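Local coordinates for putative CRISPR-associated endoribonuclease-like protein Cas6nc (PDB 3QJL) that binds CRISPR RNA as a Cas6-family RAMP protein of the prokaryotic adaptive immune system, forming a homodimer when crystallized with it, at residues L159-L164 against R183-E188. Numbering follows the deposited sequence.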
ATOM      1  N   LEU A 159     -21.196   4.433  -6.090  1.00 58.54           N
ATOM      2  CA  LEU A 159     -21.441   4.786  -7.479  1.00 58.67           C
ATOM      3  C   LEU A 159     -20.275   4.446  -8.398  1.00 60.43           C
ATOM      4  O   LEU A 159     -20.342   4.697  -9.601  1.00 59.61           O
ATOM      5  CB  LEU A 159     -21.749   6.277  -7.594  1.00 62.63           C
ATOM      6  CG  LEU A 159     -22.947   6.740  -6.759  1.00 78.38           C
ATOM      7  CD1 LEU A 159     -23.038   8.267  -6.737  1.00 82.51           C
ATOM      8  CD2 LEU A 159     -24.255   6.109  -7.262  1.00 76.46           C
ATOM      9  N   PHE A 160     -19.208   3.884  -7.838  1.00 56.37           N
ATOM     10  CA  PHE A 160     -17.993   3.638  -8.607  1.00 52.55           C
ATOM     11  C   PHE A 160     -18.226   2.767  -9.845  1.00 52.52           C
ATOM     12  O   PHE A 160     -18.117   3.232 -10.979  1.00 47.38           O
ATOM     13  CB  PHE A 160     -16.926   3.005  -7.722  1.00 49.97           C
ATOM     14  CG  PHE A 160     -15.607   2.802  -8.412  1.00 47.90           C
ATOM     15  CD1 PHE A 160     -14.638   3.789  -8.385  1.00 46.46           C
ATOM     16  CD2 PHE A 160     -15.333   1.624  -9.082  1.00 46.64           C
ATOM     17  CE1 PHE A 160     -13.422   3.603  -9.010  1.00 48.55           C
ATOM     18  CE2 PHE A 160     -14.114   1.426  -9.707  1.00 43.56           C
ATOM     19  CZ  PHE A 160     -13.161   2.412  -9.678  1.00 44.97           C
ATOM     20  N   MET A 161     -18.550   1.502  -9.605  1.00 54.03           N
ATOM     21  CA  MET A 161     -18.716   0.510 -10.660  1.00 48.99           C
ATOM     22  C   MET A 161     -19.648   0.997 -11.758  1.00 51.21           C
ATOM     23  O   MET A 161     -19.403   0.759 -12.937  1.00 54.77           O
ATOM     24  CB  MET A 161     -19.247  -0.799 -10.077  1.00 42.98           C
ATOM     25  CG  MET A 161     -19.072  -2.001 -10.962  1.00 50.59           C
ATOM     26  SD  MET A 161     -17.338  -2.290 -11.371  1.00 60.75           S
ATOM     27  CE  MET A 161     -17.232  -1.563 -13.011  1.00 50.54           C
ATOM     28  N   ASP A 162     -20.719   1.675 -11.377  1.00 53.75           N
ATOM     29  CA  ASP A 162     -21.682   2.128 -12.363  1.00 55.24           C
ATOM     30  C   ASP A 162     -21.125   3.301 -13.153  1.00 57.10           C
ATOM     31  O   ASP A 162     -21.361   3.436 -14.358  1.00 57.14           O
ATOM     32  CB  ASP A 162     -23.006   2.515 -11.721  1.00 53.97           C
ATOM     33  CG  ASP A 162     -23.963   3.114 -12.723  1.00 67.38           C
ATOM     34  OD1 ASP A 162     -24.629   2.329 -13.436  1.00 74.77           O
ATOM     35  OD2 ASP A 162     -24.026   4.366 -12.824  1.00 63.16           O
ATOM     36  N   ARG A 163     -20.377   4.156 -12.476  1.00 52.17           N
ATOM     37  CA  ARG A 163     -19.757   5.272 -13.156  1.00 53.57           C
ATOM     38  C   ARG A 163     -18.657   4.783 -14.117  1.00 51.11           C
ATOM     39  O   ARG A 163     -18.564   5.240 -15.246  1.00 48.86           O
ATOM     40  CB  ARG A 163     -19.205   6.249 -12.127  1.00 52.33           C
ATOM     41  CG  ARG A 163     -18.562   7.457 -12.714  1.00 53.72           C
ATOM     42  CD  ARG A 163     -19.555   8.372 -13.391  1.00 55.91           C
ATOM     43  NE  ARG A 163     -18.813   9.496 -13.958  1.00 72.48           N
ATOM     44  CZ  ARG A 163     -18.689   9.763 -15.259  1.00 73.46           C
ATOM     45  NH1 ARG A 163     -19.302   9.007 -16.170  1.00 65.15           N
ATOM     46  NH2 ARG A 163     -17.966  10.812 -15.647  1.00 64.66           N
ATOM     47  N   LEU A 164     -17.839   3.839 -13.667  1.00 50.18           N
ATOM     48  CA  LEU A 164     -16.719   3.350 -14.459  1.00 45.58           C
ATOM     49  C   LEU A 164     -17.216   2.658 -15.706  1.00 51.33           C
ATOM     50  O   LEU A 164     -16.654   2.829 -16.783  1.00 47.70           O
ATOM     51  CB  LEU A 164     -15.881   2.361 -13.650  1.00 46.22           C
ATOM     52  CG  LEU A 164     -14.757   1.627 -14.389  1.00 47.89           C
ATOM     53  CD1 LEU A 164     -13.658   2.591 -14.848  1.00 42.77           C
ATOM     54  CD2 LEU A 164     -14.183   0.524 -13.517  1.00 40.91           C
ATOM     55  N   ARG A 183     -21.325  -4.872 -23.208  1.00 64.13           N
ATOM     56  CA  ARG A 183     -21.027  -3.772 -22.287  1.00 65.10           C
ATOM     57  C   ARG A 183     -21.051  -4.113 -20.788  1.00 65.67           C
ATOM     58  O   ARG A 183     -20.939  -3.224 -19.947  1.00 67.19           O
ATOM     59  CB  ARG A 183     -21.919  -2.571 -22.576  1.00 65.01           C
ATOM     60  CG  ARG A 183     -23.151  -2.916 -23.375  1.00 74.80           C
ATOM     61  CD  ARG A 183     -23.633  -1.718 -24.165  1.00 75.15           C
ATOM     62  NE  ARG A 183     -24.006  -2.077 -25.530  1.00 83.72           N
ATOM     63  CZ  ARG A 183     -25.257  -2.263 -25.942  1.00 88.95           C
ATOM     64  NH1 ARG A 183     -26.266  -2.121 -25.087  1.00 84.69           N
ATOM     65  NH2 ARG A 183     -25.498  -2.585 -27.211  1.00 84.04           N
ATOM     66  N   ASP A 184     -21.239  -5.380 -20.444  1.00 62.19           N
ATOM     67  CA  ASP A 184     -21.266  -5.748 -19.035  1.00 61.12           C
ATOM     68  C   ASP A 184     -19.903  -6.190 -18.528  1.00 60.06           C
ATOM     69  O   ASP A 184     -19.245  -7.029 -19.142  1.00 60.12           O
ATOM     70  CB  ASP A 184     -22.301  -6.846 -18.776  1.00 69.46           C
ATOM     71  CG  ASP A 184     -23.719  -6.411 -19.129  1.00 74.03           C
ATOM     72  OD1 ASP A 184     -24.055  -5.222 -18.916  1.00 72.94           O
ATOM     73  OD2 ASP A 184     -24.495  -7.263 -19.622  1.00 72.28           O
ATOM     74  N   PHE A 185     -19.476  -5.608 -17.411  1.00 57.01           N
ATOM     75  CA  PHE A 185     -18.287  -6.085 -16.718  1.00 54.73           C
ATOM     76  C   PHE A 185     -18.249  -5.662 -15.248  1.00 55.45           C
ATOM     77  O   PHE A 185     -18.914  -4.707 -14.845  1.00 55.56           O
ATOM     78  CB  PHE A 185     -17.021  -5.618 -17.432  1.00 48.34           C
ATOM     79  CG  PHE A 185     -16.705  -4.171 -17.229  1.00 46.55           C
ATOM     80  CD1 PHE A 185     -17.169  -3.217 -18.113  1.00 49.16           C
ATOM     81  CD2 PHE A 185     -15.921  -3.764 -16.167  1.00 49.87           C
ATOM     82  CE1 PHE A 185     -16.867  -1.879 -17.939  1.00 47.50           C
ATOM     83  CE2 PHE A 185     -15.611  -2.419 -15.984  1.00 50.75           C
ATOM     84  CZ  PHE A 185     -16.086  -1.477 -16.873  1.00 46.63           C
ATOM     85  N   THR A 186     -17.460  -6.376 -14.455  1.00 48.49           N
ATOM     86  CA  THR A 186     -17.255  -6.016 -13.062  1.00 53.83           C
ATOM     87  C   THR A 186     -15.776  -6.037 -12.776  1.00 52.50           C
ATOM     88  O   THR A 186     -15.015  -6.681 -13.493  1.00 54.91           O
ATOM     89  CB  THR A 186     -17.896  -7.036 -12.098  1.00 51.64           C
ATOM     90  OG1 THR A 186     -17.446  -8.353 -12.437  1.00 49.10           O
ATOM     91  CG2 THR A 186     -19.409  -6.981 -12.166  1.00 48.29           C
ATOM     92  N   ILE A 187     -15.368  -5.340 -11.724  1.00 47.84           N
ATOM     93  CA  ILE A 187     -14.026  -5.518 -11.193  1.00 50.72           C
ATOM     94  C   ILE A 187     -14.131  -5.779  -9.698  1.00 47.34           C
ATOM     95  O   ILE A 187     -14.963  -5.181  -9.022  1.00 48.46           O
ATOM     96  CB  ILE A 187     -13.143  -4.279 -11.426  1.00 49.23           C
ATOM     97  CG1 ILE A 187     -13.397  -3.242 -10.340  1.00 49.45           C
ATOM     98  CG2 ILE A 187     -13.384  -3.679 -12.805  1.00 43.25           C
ATOM     99  CD1 ILE A 187     -12.453  -2.078 -10.414  1.00 54.73           C
ATOM    100  N   GLU A 188     -13.323  -6.686  -9.169  1.00 44.64           N
ATOM    101  CA  GLU A 188     -13.249  -6.779  -7.718  1.00 52.20           C
ATOM    102  C   GLU A 188     -11.843  -6.514  -7.193  1.00 50.40           C
ATOM    103  O   GLU A 188     -10.871  -7.141  -7.624  1.00 49.69           O
ATOM    104  CB  GLU A 188     -13.862  -8.071  -7.161  1.00 51.94           C
ATOM    105  CG  GLU A 188     -13.001  -9.308  -7.246  1.00 58.14           C
ATOM    106  CD  GLU A 188     -13.582 -10.445  -6.425  1.00 74.39           C
ATOM    107  OE1 GLU A 188     -14.245 -10.159  -5.395  1.00 67.57           O
ATOM    108  OE2 GLU A 188     -13.388 -11.620  -6.815  1.00 81.62           O
TER
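F185 is the first strand residue to meet helix 160-176, touching both M161 and L164. The CE methyl of M161 approaches the F185 ring obliquely, 3.5 Å from F185 CE2. At the ring edge, near the ring plane, L164 CD2 lies 4.1 Å from F185 CE2. With F185 CG between the backbone N and the carbonyl carbon (chi1 75°), the ring reaches M161 and L164 although its CB does not point at the helix. Its ring also meets Y213, with the planes nearly parallel. The carbonyl O of F185 accepts a hydrogen bond from R165, one helical turn past M161.

T186 CB points away from 159-164, and the T186 side chain rests on R165 of the same helix. M161 SD packs 4.1 Å from T186 CA.

I187 CB points toward the helix. The backbone N-H of I187 makes a weak hydrogen bond to M161 SD (3.6 Å, 149° at the hydrogen). The M161 chain, bent at chi2 and chi3, carries sulfur and methyl along the strand, so one side chain spans F185 to I187. Beyond it, I187 CD1 abuts the edge of the F160 ring, 3.9 Å from F160 CE2. L164 CD2 lies 4.3 Å from I187 CG2. F160 and L164 also pack on V138.

The helix and strand axes are 9.3 Å apart at closest approach, with their directions 134° apart. The strand pairs antiparallel with 204-215. This is helix-on-sheet packing in the C-terminal ferredoxin-like domain of a Cas6-type RAMP protein, where the N-terminal turns of helix 160-176 cover strand 185-189.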